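Local coordinates for protein dihydrodipicolinate synthase (Agrobacterium tumefaciens, PDB 3B4U) that probably catalyses the condensation of pyruvate with aspartate semialdehyde that opens the diaminopimelate route to lysine, at residues B[60-63]-B[64-68]. Residues are numbered along the deposited sequence; the frame is centred on the assembly and turned at random.
Sequences AILS and SFIAA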
loop_
_atom_site.group_PDB
_atom_site.type_symbol
_atom_site.label_atom_id
_atom_site.label_comp_id
_atom_site.label_asym_id
_atom_site.label_seq_id
_atom_site.Cartn_x
_atom_site.Cartn_y
_atom_site.Cartn_z
ATOM N N ALA B 60 3.056 19.694 -4.027
ATOM C CA ALA B 60 3.505 20.597 -5.070
ATOM C C ALA B 60 2.497 20.639 -6.218
ATOM O O ALA B 60 2.181 21.694 -6.736
ATOM C CB ALA B 60 4.888 20.186 -5.560
ATOM N N ILE B 61 1.990 19.478 -6.626
ATOM C CA ILE B 61 1.054 19.398 -7.727
ATOM C C ILE B 61 -0.248 20.107 -7.384
ATOM O O ILE B 61 -0.752 20.917 -8.172
ATOM C CB ILE B 61 0.829 17.933 -8.124
ATOM C CG1 ILE B 61 2.102 17.352 -8.757
ATOM C CG2 ILE B 61 -0.348 17.810 -9.099
ATOM C CD1 ILE B 61 2.130 15.823 -8.788
ATOM N N LEU B 62 -0.805 19.832 -6.213
ATOM C CA LEU B 62 -2.066 20.471 -5.832
ATOM C C LEU B 62 -1.900 21.992 -5.781
ATOM O O LEU B 62 -2.748 22.746 -6.267
ATOM C CB LEU B 62 -2.584 19.908 -4.506
ATOM C CG LEU B 62 -3.930 20.467 -4.052
ATOM C CD1 LEU B 62 -5.029 20.214 -5.067
ATOM C CD2 LEU B 62 -4.279 19.892 -2.694
ATOM N N SER B 63 -0.821 22.449 -5.154
ATOM C CA SER B 63 -0.552 23.875 -5.072
ATOM C C SER B 63 -0.440 24.484 -6.468
ATOM O O SER B 63 -0.955 25.573 -6.729
ATOM C CB SER B 63 0.727 24.079 -4.271
ATOM O OG SER B 63 1.043 25.457 -4.172
ATOM N N SER B 64 0.258 23.817 -7.377
ATOM C CA SER B 64 0.395 24.319 -8.740
ATOM C C SER B 64 -0.933 24.357 -9.492
ATOM O O SER B 64 -1.195 25.312 -10.235
ATOM C CB SER B 64 1.397 23.486 -9.514
ATOM O OG SER B 64 2.709 23.622 -8.997
ATOM N N PHE B 65 -1.777 23.346 -9.293
ATOM C CA PHE B 65 -3.107 23.368 -9.924
ATOM C C PHE B 65 -3.889 24.584 -9.474
ATOM O O PHE B 65 -4.537 25.266 -10.292
ATOM C CB PHE B 65 -3.901 22.107 -9.531
ATOM C CG PHE B 65 -3.861 21.005 -10.564
ATOM C CD1 PHE B 65 -2.700 20.291 -10.809
ATOM C CD2 PHE B 65 -5.011 20.686 -11.298
ATOM C CE1 PHE B 65 -2.696 19.304 -11.796
ATOM C CE2 PHE B 65 -4.985 19.725 -12.282
ATOM C CZ PHE B 65 -3.826 19.027 -12.535
ATOM N N ILE B 66 -3.851 24.857 -8.172
ATOM C CA ILE B 66 -4.612 25.972 -7.616
ATOM C C ILE B 66 -4.029 27.310 -8.079
ATOM O O ILE B 66 -4.776 28.216 -8.461
ATOM C CB ILE B 66 -4.720 25.816 -6.094
ATOM C CG1 ILE B 66 -5.583 24.579 -5.807
ATOM C CG2 ILE B 66 -5.322 27.071 -5.467
ATOM C CD1 ILE B 66 -5.666 24.153 -4.345
ATOM N N ALA B 67 -2.709 27.431 -8.120
ATOM C CA ALA B 67 -2.085 28.663 -8.621
ATOM C C ALA B 67 -2.387 28.887 -10.094
ATOM O O ALA B 67 -2.500 30.035 -10.531
ATOM C CB ALA B 67 -0.584 28.628 -8.386
ATOM N N ALA B 68 -2.579 27.811 -10.855
ATOM C CA ALA B 68 -2.906 27.869 -12.278
ATOM C C ALA B 68 -4.397 28.197 -12.500
ATOM O O ALA B 68 -4.855 28.253 -13.630
ATOM C CB ALA B 68 -2.535 26.570 -12.966
#
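With chi1 of -69°, Ile61 carries its CG1 branch beside the backbone N and sets its CG2 methyl anti to it, which brings that methyl alongside the ring of Phe65 one helical turn later. The two side chains point the same way, and CG2 of Ile61 lies 3.8 Å from CD1 of Phe65 and almost as near CE1, so one flank of the ring is met by a methyl. The chi1 of Phe65, -98°, is turned well away from the staggered -60°, and the CD1 edge of the ring lies near the carbonyl oxygen of Ile61, which sits close to the ring plane. That same oxygen accepts the backbone N of Phe65 at 2.9 Å, in an almost straight-on approach to the carbonyl. One residue further on, CD1 of Leu62 and CD1 of Ile66, themselves a turn apart, touch at 4.1 Å, their branched chains crossing at an angle. The large apolar Ile61 and Phe65 suit the buried face turned towards the barrel, with Leu62 and Ile66 at its margin. Ser64 suits a more open side: with chi1 of -66° its OG stands beside the backbone N, and so short a hydroxyl can turn back to the helix's own carbonyl, 3.0 Å from O of Ala60, which already accepts the Ser64 backbone N. Ala60 and Ala67, small and helix-compatible, occupy exposed positions, and the N of Ala67 bonds to the oxygen of Ser63. All this belongs to the last turns of helix 57-67, which links the parallel strands 40-43 and 75-79 in a beta-alpha-beta unit of the TIM barrel. Phe65 reaches Ile27 and Ala30 of helix 23-35, and both Phe65 and Leu62 pack on Ile75, so the buried face of helix 57-67 packs on both helix 23-35 and strand 75-79.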